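Local coordinates for protein glutathione S-transferase (Agrobacterium tumefaciens, PDB 2YCD) that probably conjugates glutathione to electrophilic compounds, as glutathione transferases do, possibly including herbicides, and holds a bound glutathione conjugate, S-(p-nitrobenzyl)glutathione, at residues I93-H96 and L100-E103; V38-E43 and G172-A177; V112-A117 and S161-D166. All coordinates share one frame; numbering follows the deposited sequence. Where two conformers were deposited one is given.

Interaction 1 (I93-H96 and L100-E103)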
ATOM      1  N   ILE A  93      -1.313  12.502 -10.154  1.00  9.09           N
ATOM      2  CA  ILE A  93      -1.935  13.823 -10.107  1.00 10.23           C
ATOM      3  C   ILE A  93      -1.040  14.794  -9.326  1.00 11.65           C
ATOM      4  O   ILE A  93      -0.792  15.925  -9.775  1.00 12.43           O
ATOM      5  CB  ILE A  93      -3.340  13.728  -9.472  1.00  8.71           C
ATOM      6  CG1 ILE A  93      -4.260  12.895 -10.375  1.00 10.35           C
ATOM      7  CG2 ILE A  93      -3.953  15.137  -9.258  1.00 10.72           C
ATOM      8  CD1 ILE A  93      -5.533  12.354  -9.687  1.00  9.85           C
ATOM      9  N   ALA A  94      -0.547  14.349  -8.176  1.00 10.98           N
ATOM     10  CA  ALA A  94       0.277  15.183  -7.305  1.00 11.96           C
ATOM     11  C   ALA A  94       1.642  15.517  -7.909  1.00 14.21           C
ATOM     12  O   ALA A  94       2.240  16.537  -7.553  1.00 16.89           O
ATOM     13  CB  ALA A  94       0.475  14.492  -5.965  1.00 13.04           C
ATOM     14  N   GLN A  95       2.151  14.662  -8.795  1.00 14.14           N
ATOM     15  CA  GLN A  95       3.478  14.868  -9.380  1.00 17.07           C
ATOM     16  C   GLN A  95       3.440  15.884 -10.522  1.00 21.14           C
ATOM     17  O   GLN A  95       4.462  16.494 -10.847  1.00 25.52           O
ATOM     18  CB  GLN A  95       4.075  13.540  -9.878  1.00 18.56           C
ATOM     19  CG  GLN A  95       4.437  12.520  -8.789  1.00 20.81           C
ATOM     20  CD  GLN A  95       5.767  12.798  -8.094  1.00 34.59           C
ATOM     21  OE1 GLN A  95       6.485  13.728  -8.450  1.00 30.30           O
ATOM     22  NE2 GLN A  95       6.095  11.983  -7.092  1.00 34.68           N
ATOM     23  N   HIS A  96       2.277  16.071 -11.137  1.00 20.32           N
ATOM     24  CA  HIS A  96       2.200  16.893 -12.341  1.00 21.45           C
ATOM     25  C   HIS A  96       1.373  18.159 -12.186  1.00 24.96           C
ATOM     26  O   HIS A  96       1.159  18.900 -13.146  1.00 29.70           O
ATOM     27  CB  HIS A  96       1.745  16.053 -13.529  1.00 28.66           C
ATOM     28  CG  HIS A  96       2.750  15.023 -13.933  1.00 31.83           C
ATOM     29  ND1 HIS A  96       2.649  13.698 -13.568  1.00 32.81           N
ATOM     30  CD2 HIS A  96       3.903  15.136 -14.632  1.00 39.09           C
ATOM     31  CE1 HIS A  96       3.687  13.035 -14.045  1.00 28.83           C
ATOM     32  NE2 HIS A  96       4.462  13.882 -14.695  1.00 48.76           N
ATOM     33  N   LEU A 100      -0.066  19.456  -3.892  1.00 14.63           N
ATOM     34  CA  LEU A 100      -0.244  18.175  -3.200  1.00 12.38           C
ATOM     35  C   LEU A 100       1.063  17.503  -2.761  1.00 11.80           C
ATOM     36  O   LEU A 100       1.036  16.562  -1.964  1.00 11.66           O
ATOM     37  CB  LEU A 100      -1.058  17.206  -4.063  1.00 10.26           C
ATOM     38  CG  LEU A 100      -2.553  17.548  -4.217  1.00 12.31           C
ATOM     39  CD1 LEU A 100      -3.272  16.522  -5.068  1.00 13.53           C
ATOM     40  CD2 LEU A 100      -3.230  17.679  -2.861  1.00 13.24           C
ATOM     41  N   LEU A 101       2.194  17.958  -3.302  1.00 13.92           N
ATOM     42  CA  LEU A 101       3.511  17.484  -2.875  1.00 15.02           C
ATOM     43  C   LEU A 101       4.416  18.695  -2.710  1.00 18.52           C
ATOM     44  O   LEU A 101       4.388  19.604  -3.536  1.00 21.16           O
ATOM     45  CB  LEU A 101       4.095  16.508  -3.901  1.00 16.53           C
ATOM     46  CG  LEU A 101       3.550  15.080  -3.946  1.00 20.25           C
ATOM     47  CD1 LEU A 101       4.189  14.292  -5.085  1.00 23.30           C
ATOM     48  CD2 LEU A 101       3.749  14.345  -2.611  1.00 22.13           C
ATOM     49  N   PRO A 102       5.194  18.741  -1.624  1.00 17.07           N
ATOM     50  CA  PRO A 102       6.075  19.903  -1.486  1.00 18.32           C
ATOM     51  C   PRO A 102       7.246  19.826  -2.462  1.00 17.96           C
ATOM     52  O   PRO A 102       7.594  18.753  -2.966  1.00 18.85           O
ATOM     53  CB  PRO A 102       6.538  19.826  -0.031  1.00 22.19           C
ATOM     54  CG  PRO A 102       6.439  18.362   0.318  1.00 21.32           C
ATOM     55  CD  PRO A 102       5.278  17.824  -0.474  1.00 15.08           C
ATOM     56  N   GLU A 103       7.832  20.985  -2.749  1.00 26.12           N
ATOM     57  CA  GLU A 103       8.965  21.071  -3.663  1.00 32.99           C
ATOM     58  C   GLU A 103      10.270  20.574  -3.036  1.00 19.91           C
ATOM     59  O   GLU A 103      11.070  19.914  -3.699  1.00 29.32           O
ATOM     60  CB  GLU A 103       9.129  22.507  -4.165  1.00 41.82           C
ATOM     61  CG  GLU A 103       7.961  22.993  -5.012  1.00 55.01           C
ATOM     62  CD  GLU A 103       7.745  22.139  -6.252  1.00 48.36           C
ATOM     63  OE1 GLU A 103       8.691  21.434  -6.667  1.00 60.67           O
ATOM     64  OE2 GLU A 103       6.628  22.171  -6.811  1.00 65.21           O
TER
HETATM   65  O   HOH W   1       1.689  18.839  -6.133  1.00 17.76           O

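Interaction 2 (V38-E43 and G172-A177)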
ATOM      1  N   VAL A  38      -9.215   9.953  -5.371  1.00  7.35           N
ATOM      2  CA  VAL A  38      -8.858  10.433  -6.703  1.00  7.21           C
ATOM      3  C   VAL A  38      -9.640  11.718  -7.060  1.00  7.00           C
ATOM      4  O   VAL A  38      -9.055  12.689  -7.529  1.00  7.01           O
ATOM      5  CB  VAL A  38      -9.116   9.326  -7.750  1.00  7.03           C
ATOM      6  CG1 VAL A  38      -8.888   9.866  -9.163  1.00  7.79           C
ATOM      7  CG2 VAL A  38      -8.208   8.111  -7.474  1.00  8.27           C
ATOM      8  N   ARG A  39     -10.958  11.707  -6.866  1.00  7.55           N
ATOM      9  CA  ARG A  39     -11.789  12.889  -7.095  1.00  7.61           C
ATOM     10  C   ARG A  39     -11.283  14.063  -6.264  1.00  6.88           C
ATOM     11  O   ARG A  39     -11.209  15.203  -6.755  1.00  8.08           O
ATOM     12  CB  ARG A  39     -13.237  12.595  -6.712  1.00  7.14           C
ATOM     13  CG  ARG A  39     -13.964  11.574  -7.585  1.00  7.90           C
ATOM     14  CD  ARG A  39     -15.360  11.393  -6.994  1.00  8.44           C
ATOM     15  NE  ARG A  39     -16.271  10.511  -7.727  1.00  9.71           N
ATOM     16  CZ  ARG A  39     -17.069  10.933  -8.708  1.00  8.52           C
ATOM     17  NH1 ARG A  39     -16.983  12.180  -9.174  1.00  9.37           N
ATOM     18  NH2 ARG A  39     -17.918  10.085  -9.266  1.00  9.68           N
ATOM     19  N   TRP A  40     -10.985  13.812  -4.996  1.00  7.36           N
ATOM     20  CA  TRP A  40     -10.515  14.864  -4.104  1.00  7.35           C
ATOM     21  C   TRP A  40      -9.180  15.452  -4.593  1.00  6.43           C
ATOM     22  O   TRP A  40      -9.008  16.686  -4.658  1.00  7.50           O
ATOM     23  CB  TRP A  40     -10.434  14.283  -2.684  1.00  7.13           C
ATOM     24  CG  TRP A  40     -10.085  15.268  -1.573  1.00  6.09           C
ATOM     25  CD1 TRP A  40      -9.908  16.632  -1.685  1.00  6.58           C
ATOM     26  CD2 TRP A  40      -9.887  14.950  -0.192  1.00  7.77           C
ATOM     27  NE1 TRP A  40      -9.600  17.169  -0.445  1.00  7.89           N
ATOM     28  CE2 TRP A  40      -9.571  16.157   0.481  1.00  8.37           C
ATOM     29  CE3 TRP A  40      -9.912  13.749   0.539  1.00  7.97           C
ATOM     30  CZ2 TRP A  40      -9.299  16.199   1.857  1.00  7.60           C
ATOM     31  CZ3 TRP A  40      -9.653  13.791   1.906  1.00  8.90           C
ATOM     32  CH2 TRP A  40      -9.353  15.012   2.554  1.00  9.42           C
ATOM     33  N   ALA A  41      -8.244  14.598  -5.004  1.00  7.32           N
ATOM     34  CA  ALA A  41      -6.985  15.088  -5.551  1.00  8.19           C
ATOM     35  C   ALA A  41      -7.205  15.968  -6.783  1.00  8.12           C
ATOM     36  O   ALA A  41      -6.587  17.042  -6.918  1.00  8.41           O
ATOM     37  CB  ALA A  41      -6.049  13.918  -5.876  1.00  7.70           C
ATOM     38  N   LEU A  42      -8.043  15.505  -7.709  1.00  8.38           N
ATOM     39  CA  LEU A  42      -8.356  16.310  -8.904  1.00  8.44           C
ATOM     40  C   LEU A  42      -8.963  17.662  -8.535  1.00  7.90           C
ATOM     41  O   LEU A  42      -8.602  18.686  -9.119  1.00  9.33           O
ATOM     42  CB  LEU A  42      -9.271  15.530  -9.856  1.00  7.90           C
ATOM     43  CG  LEU A  42      -8.623  14.281 -10.472  1.00  8.56           C
ATOM     44  CD1 LEU A  42      -9.668  13.321 -11.027  1.00 10.67           C
ATOM     45  CD2 LEU A  42      -7.609  14.667 -11.558  1.00  9.56           C
ATOM     46  N   GLU A  43      -9.868  17.675  -7.565  1.00  8.75           N
ATOM     47  CA  GLU A  43     -10.457  18.945  -7.140  1.00  9.03           C
ATOM     48  C   GLU A  43      -9.457  19.878  -6.448  1.00  8.76           C
ATOM     49  O   GLU A  43      -9.521  21.099  -6.642  1.00 10.93           O
ATOM     50  CB  GLU A  43     -11.686  18.694  -6.271  1.00  9.40           C
ATOM     51  CG  GLU A  43     -12.896  18.139  -7.061  1.00  7.70           C
ATOM     52  CD  GLU A  43     -13.477  19.156  -8.029  1.00 11.28           C
ATOM     53  OE1 GLU A  43     -13.099  20.339  -7.976  1.00 12.27           O
ATOM     54  OE2 GLU A  43     -14.331  18.750  -8.848  1.00 15.92           O
ATOM     55  N   GLY A 172       3.677  19.039   7.303  1.00 19.41           N
ATOM     56  CA  GLY A 172       3.629  20.462   7.029  1.00 18.04           C
ATOM     57  C   GLY A 172       2.321  20.854   6.378  1.00 14.34           C
ATOM     58  O   GLY A 172       1.259  20.753   6.996  1.00 22.78           O
ATOM     59  N   SER A 173       2.378  21.271   5.123  1.00 18.35           N
ATOM     60  CA  SER A 173       1.198  21.724   4.400  0.65 17.19           C
ATOM     61  C   SER A 173       0.324  20.546   3.982  1.00 13.73           C
ATOM     62  O   SER A 173       0.811  19.419   3.840  1.00 13.48           O
ATOM     63  CB  SER A 173       1.610  22.511   3.151  0.65 19.66           C
ATOM     64  OG  SER A 173       2.321  23.684   3.501  0.65 22.88           O
ATOM     65  N   PHE A 174      -0.956  20.818   3.773  1.00 12.22           N
ATOM     66  CA  PHE A 174      -1.873  19.807   3.268  1.00  9.89           C
ATOM     67  C   PHE A 174      -1.237  19.110   2.057  1.00 10.32           C
ATOM     68  O   PHE A 174      -0.639  19.764   1.197  1.00 12.58           O
ATOM     69  CB  PHE A 174      -3.206  20.450   2.874  1.00 10.93           C
ATOM     70  CG  PHE A 174      -4.206  19.467   2.337  1.00  9.13           C
ATOM     71  CD1 PHE A 174      -4.999  18.717   3.198  1.00  8.45           C
ATOM     72  CD2 PHE A 174      -4.336  19.277   0.970  1.00 11.67           C
ATOM     73  CE1 PHE A 174      -5.902  17.790   2.681  1.00 10.28           C
ATOM     74  CE2 PHE A 174      -5.238  18.371   0.467  1.00  9.79           C
ATOM     75  CZ  PHE A 174      -6.011  17.628   1.310  1.00  8.99           C
ATOM     76  N   SER A 175      -1.373  17.783   1.987  1.00  8.94           N
ATOM     77  CA  SER A 175      -0.733  17.017   0.911  1.00  9.23           C
ATOM     78  C   SER A 175      -1.541  15.811   0.466  1.00  9.02           C
ATOM     79  O   SER A 175      -2.569  15.448   1.065  1.00  8.45           O
ATOM     80  CB  SER A 175       0.654  16.525   1.355  1.00  9.24           C
ATOM     81  OG  SER A 175       0.529  15.407   2.216  1.00 10.49           O
ATOM     82  N   ALA A 176      -1.049  15.166  -0.590  1.00  8.13           N
ATOM     83  CA  ALA A 176      -1.605  13.893  -1.021  1.00  9.10           C
ATOM     84  C   ALA A 176      -1.627  12.845   0.095  1.00  8.47           C
ATOM     85  O   ALA A 176      -2.483  11.951   0.078  1.00  7.86           O
ATOM     86  CB  ALA A 176      -0.836  13.369  -2.218  1.00  8.76           C
ATOM     87  N   ALA A 177      -0.704  12.929   1.059  1.00  7.73           N
ATOM     88  CA  ALA A 177      -0.749  11.978   2.168  1.00  7.26           C
ATOM     89  C   ALA A 177      -2.025  12.160   2.985  1.00  6.92           C
ATOM     90  O   ALA A 177      -2.621  11.185   3.454  1.00  7.83           O
ATOM     91  CB  ALA A 177       0.496  12.110   3.072  1.00  8.60           C
TER

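Interaction 3 (V112-A117 and S161-D166)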
ATOM      1  N   VAL A 112       5.659  11.137   0.731  1.00  8.98           N
ATOM      2  CA  VAL A 112       5.474   9.832   0.101  1.00  7.41           C
ATOM      3  C   VAL A 112       5.470   8.713   1.161  1.00  8.36           C
ATOM      4  O   VAL A 112       4.657   7.778   1.070  1.00  7.78           O
ATOM      5  CB  VAL A 112       6.556   9.607  -0.997  1.00 10.73           C
ATOM      6  CG1 VAL A 112       6.544   8.176  -1.523  1.00  9.71           C
ATOM      7  CG2 VAL A 112       6.358  10.613  -2.138  1.00 12.48           C
ATOM      8  N   ALA A 113       6.341   8.785   2.175  1.00  7.42           N
ATOM      9  CA  ALA A 113       6.253   7.835   3.282  1.00  7.71           C
ATOM     10  C   ALA A 113       4.827   7.768   3.873  1.00  8.83           C
ATOM     11  O   ALA A 113       4.286   6.677   4.095  1.00  8.14           O
ATOM     12  CB  ALA A 113       7.295   8.151   4.373  1.00  9.10           C
ATOM     13  N   TRP A 114       4.219   8.926   4.125  1.00  7.28           N
ATOM     14  CA  TRP A 114       2.889   8.944   4.723  1.00  7.60           C
ATOM     15  C   TRP A 114       1.801   8.467   3.761  1.00  6.40           C
ATOM     16  O   TRP A 114       0.815   7.887   4.208  1.00  7.80           O
ATOM     17  CB  TRP A 114       2.572  10.331   5.326  1.00  7.19           C
ATOM     18  CG  TRP A 114       3.230  10.483   6.676  1.00  8.02           C
ATOM     19  CD1 TRP A 114       4.291  11.276   6.987  1.00 11.71           C
ATOM     20  CD2 TRP A 114       2.896   9.763   7.870  1.00  9.37           C
ATOM     21  NE1 TRP A 114       4.619  11.120   8.328  1.00 13.59           N
ATOM     22  CE2 TRP A 114       3.768  10.198   8.885  1.00 10.65           C
ATOM     23  CE3 TRP A 114       1.901   8.843   8.191  1.00  8.48           C
ATOM     24  CZ2 TRP A 114       3.706   9.691  10.195  1.00 12.36           C
ATOM     25  CZ3 TRP A 114       1.844   8.332   9.491  1.00  9.88           C
ATOM     26  CH2 TRP A 114       2.724   8.772  10.475  1.00 11.33           C
ATOM     27  N   MET A 115       1.981   8.672   2.456  1.00  7.17           N
ATOM     28  CA  MET A 115       1.066   8.070   1.465  1.00  7.46           C
ATOM     29  C   MET A 115       1.079   6.541   1.576  1.00  7.76           C
ATOM     30  O   MET A 115       0.021   5.897   1.653  1.00  8.36           O
ATOM     31  CB  MET A 115       1.426   8.509   0.036  1.00  7.26           C
ATOM     32  CG  MET A 115       1.219  10.018  -0.205  1.00  8.35           C
ATOM     33  SD  MET A 115       1.849  10.558  -1.809  1.00  8.99           S
ATOM     34  CE  MET A 115       0.631   9.796  -2.894  1.00 12.10           C
ATOM     35  N   PHE A 116       2.271   5.958   1.607  1.00  7.23           N
ATOM     36  CA  PHE A 116       2.385   4.515   1.810  1.00  7.40           C
ATOM     37  C   PHE A 116       1.879   4.054   3.171  1.00  6.87           C
ATOM     38  O   PHE A 116       1.249   3.004   3.275  1.00  9.01           O
ATOM     39  CB  PHE A 116       3.811   4.014   1.542  1.00  7.92           C
ATOM     40  CG  PHE A 116       4.145   3.862   0.069  1.00  7.06           C
ATOM     41  CD1 PHE A 116       4.633   4.935  -0.673  1.00  8.38           C
ATOM     42  CD2 PHE A 116       3.973   2.651  -0.567  1.00 10.04           C
ATOM     43  CE1 PHE A 116       4.954   4.789  -2.027  1.00  8.81           C
ATOM     44  CE2 PHE A 116       4.276   2.488  -1.916  1.00 10.07           C
ATOM     45  CZ  PHE A 116       4.768   3.568  -2.653  1.00 10.38           C
ATOM     46  N   ALA A 117       2.136   4.830   4.225  1.00  6.79           N
ATOM     47  CA  ALA A 117       1.654   4.455   5.555  1.00  7.64           C
ATOM     48  C   ALA A 117       0.132   4.412   5.624  1.00  6.39           C
ATOM     49  O   ALA A 117      -0.444   3.520   6.248  1.00  7.38           O
ATOM     50  CB  ALA A 117       2.194   5.406   6.608  1.00  8.09           C
ATOM     51  N   SER A 161      -2.124   8.663  16.598  1.00 11.32           N
ATOM     52  CA  SER A 161      -2.559   9.820  17.388  1.00 11.75           C
ATOM     53  C   SER A 161      -1.385  10.460  18.135  1.00 12.70           C
ATOM     54  O   SER A 161      -1.245  11.687  18.145  1.00 11.93           O
ATOM     55  CB  SER A 161      -3.637   9.363  18.362  1.00 12.94           C
ATOM     56  OG  SER A 161      -4.025  10.431  19.219  1.00 13.82           O
ATOM     57  N   ALA A 162      -0.530   9.618  18.710  1.00 11.72           N
ATOM     58  CA  ALA A 162       0.616  10.121  19.457  1.00 15.62           C
ATOM     59  C   ALA A 162       1.560  10.835  18.514  1.00 16.01           C
ATOM     60  O   ALA A 162       2.121  11.892  18.829  1.00 17.53           O
ATOM     61  CB  ALA A 162       1.328   8.988  20.157  1.00 14.59           C
ATOM     62  N   TRP A 163       1.751  10.264  17.336  1.00 15.38           N
ATOM     63  CA  TRP A 163       2.655  10.885  16.411  1.00 15.65           C
ATOM     64  C   TRP A 163       2.102  12.230  15.887  1.00 15.28           C
ATOM     65  O   TRP A 163       2.842  13.220  15.774  1.00 17.27           O
ATOM     66  CB  TRP A 163       3.036   9.906  15.291  1.00 19.63           C
ATOM     67  CG  TRP A 163       4.036  10.523  14.411  1.00 17.72           C
ATOM     68  CD1 TRP A 163       5.400  10.455  14.513  1.00 22.73           C
ATOM     69  CD2 TRP A 163       3.751  11.386  13.318  1.00 14.33           C
ATOM     70  NE1 TRP A 163       5.976  11.218  13.528  1.00 22.66           N
ATOM     71  CE2 TRP A 163       4.981  11.808  12.789  1.00 18.57           C
ATOM     72  CE3 TRP A 163       2.570  11.860  12.744  1.00 18.56           C
ATOM     73  CZ2 TRP A 163       5.066  12.665  11.692  1.00 21.80           C
ATOM     74  CZ3 TRP A 163       2.663  12.709  11.668  1.00 15.70           C
ATOM     75  CH2 TRP A 163       3.893  13.097  11.148  1.00 24.34           C
ATOM     76  N   LEU A 164       0.804  12.284  15.582  1.00 12.86           N
ATOM     77  CA  LEU A 164       0.222  13.482  15.007  1.00 13.91           C
ATOM     78  C   LEU A 164       0.282  14.657  15.982  1.00 15.42           C
ATOM     79  O   LEU A 164       0.512  15.783  15.570  1.00 15.37           O
ATOM     80  CB  LEU A 164      -1.224  13.232  14.543  1.00 15.08           C
ATOM     81  CG  LEU A 164      -1.910  14.395  13.824  1.00 13.28           C
ATOM     82  CD1 LEU A 164      -1.337  14.591  12.406  1.00 15.26           C
ATOM     83  CD2 LEU A 164      -3.423  14.187  13.777  1.00 19.02           C
ATOM     84  N   GLY A 165       0.068  14.397  17.267  1.00 13.83           N
ATOM     85  CA  GLY A 165       0.081  15.488  18.243  1.00 15.13           C
ATOM     86  C   GLY A 165      -0.841  16.628  17.834  1.00 13.49           C
ATOM     87  O   GLY A 165      -2.025  16.395  17.569  1.00 14.28           O
ATOM     88  N   ASP A 166      -0.297  17.848  17.776  1.00 16.09           N
ATOM     89  CA  ASP A 166      -1.061  19.031  17.400  1.00 15.52           C
ATOM     90  C   ASP A 166      -0.818  19.472  15.949  1.00 15.16           C
ATOM     91  O   ASP A 166      -1.168  20.591  15.568  1.00 19.59           O
ATOM     92  CB  ASP A 166      -0.725  20.191  18.360  1.00 18.97           C
ATOM     93  CG  ASP A 166      -1.649  21.380  18.188  1.00 22.21           C
ATOM     94  OD1 ASP A 166      -2.878  21.189  18.234  1.00 21.01           O
ATOM     95  OD2 ASP A 166      -1.149  22.511  18.004  1.00 31.66           O
TER

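Interaction 1 (I93-H96 and L100-E103)
The chain leaves the thioredoxin-like part of the transferase through a non-helical connection after helix 86-96, and here Leu100 and Leu101 fold back onto Ala94, in the last turns of that helix. The methyl of Ala94 carries most of the contact from the helix side. Its CB is 3.7 Å from Leu100 CB and also 3.7 Å from Leu101 CG, so it nests between the stems of two consecutive leucines. Leu101 then runs on to Gln95: its CD1 methyl comes within 3.6 Å of Gln95 NE2. The bend of the Gln95 chain at chi2 (-80°) brings the amide to that methyl, although the CB of Gln95 points away from Leu101.

This connection joins the two domains of the glutathione transferase fold, leading from helix 86-96 to helix 105-135. Accordingly, Leu101 also touches Arg108 and Thr111 of the latter helix, and Arg108 donates from NH2 to Gln95 OE1.

Polar backbone atoms meet through a water rather than directly. The water accepts from Leu100 N at 2.9 Å and lies 2.8 Å from Ala94 O, to which it can donate, though other acceptors compete for its protons. Ile93 is peripheral, its CG2 lying 4.5 Å from Leu100 CD1, and its side chain turns instead to Leu42 and Val45 of helix 35-45.

Interaction 2 (V38-E43 and G172-A177)
Trp40 brings the CZ2 corner of its indole to the end of the Phe174 ring, with Trp40 CZ2 3.6 Å from Phe174 CZ. The pair spans the domain boundary of the glutathione transferase fold: Trp40 belongs to helix 35-45 of the thioredoxin-like part, whereas Phe174 immediately precedes the N-cap of helix 176-185 in the all-helical part.

Several distances define the overlap. Phe174 CE1 is 3.8 Å from Trp40 CZ2, and Phe174 CZ is 3.9 Å from Trp40 CE2, so two neighbouring atoms of the phenyl ring touch the benzo side of the indole. Seen from the phenylalanine, Trp40 CZ2 arrives at the edge, near the ring plane. The planes are inclined by 39° and the centroids of the two six-membered rings are 5.8 Å apart, too oblique for either a stack or an edge-to-face pair. The contact is small and apolar: it buries 74 Å², both sides summed, its closest approaches are between carbons, and no hydrogen bond crosses it. Phe174 reaches the indole because its CG stands opposite the backbone N (chi1 180°), which carries the ring across from the loop to Trp40.

Both rings have further partners. Phe213 meets Trp40 edge-to-face, and the indole NE1 donates to Glu44 OE2; Phe174 in turn has Trp169 edge-to-face and Arg210 in a cation-pi contact. Phe174 also touches Ile179, as in a hydrophobic staple, which joins the residue before the N-cap to the fourth residue of the helix, while Ser175 N bonds to Asp178 OD2, the backbone-to-side-chain half of a capping box.

Ser175 caps the first turn directly: its OG accepts from Ala177 N at 3.0 Å, with a bent N-H...O angle of 135°.

Interaction 3 (V112-A117 and S161-D166)
One face of the Trp163 indole is covered by the benzo ring of Trp114, whose CZ2 sits 3.3 Å above the Trp163 plane. That atom is 3.5 Å from both Trp163 CZ3 and Trp163 CE3, and 3.6 Å from Trp163 CE2; such nearly equal distances place it close to the middle of the six-membered ring, and hence toward the rim of the indole as a whole. Trp114 NE1 lies 3.5 Å from Trp163 CH2, so the pyrrole nitrogen stands above the CH2 end of the same face, without a hydrogen bond between the residues.

The two planes make an angle of 43° and the six-membered centroids are 4.4 Å apart. This inclination is intermediate, and the pair is neither a parallel stack nor a T-shaped one. Relative to the Trp114 ring the approach is oblique. Trp163 meets its partner with CG opposite its backbone N (chi1 -176°), a torsion that carries the indole across from the last turn of helix 142-164 to helix 105-135. The long side chains bridge a wide gap, since even the closest alpha carbons, Trp114 CA and Leu164 CA, are 11.6 Å apart. Leu170 touches both indoles, and Ala177 and Met181 of helix 176-185 adjoin Trp114.

The second subunit completes the surroundings. Phe84 of that chain meets Trp114 edge-to-face, Pro69 of that chain packs on Trp163, and Phe116 stacks on Phe116 of the neighbouring subunit. The tryptophan pair itself joins two helices within the helical domain of one chain; Phe84 and Pro69, from the thioredoxin-like part of the second subunit, then meet that pair, as in the usual glutathione transferase dimer, in which the helical domain of one subunit faces the thioredoxin-like domain of the other.

Overall arrangement
Interactions 1 and 2 form adjoining parts of the domain boundary, their centres 9 Å apart. Leu100 O probably accepts a hydrogen bond from Ala176 N at 2.9 Å, and Ile93 CD1 packs against Leu42 CD2 at 3.6 Å. Interaction 1 is nested in sequence inside the loop closed by interaction 2, as is interaction 3, which touches interaction 2 through Ala177 CB and Trp114 CB, 3.5 Å apart. Interactions 1 and 3 are about 18 Å apart between centres, in series along the chain. None lines the ligand pocket: the side chains of Trp114, Ile93 and Trp40 lie about 10, 12 and 14 Å from a bound S-(p-nitrobenzyl)glutathione.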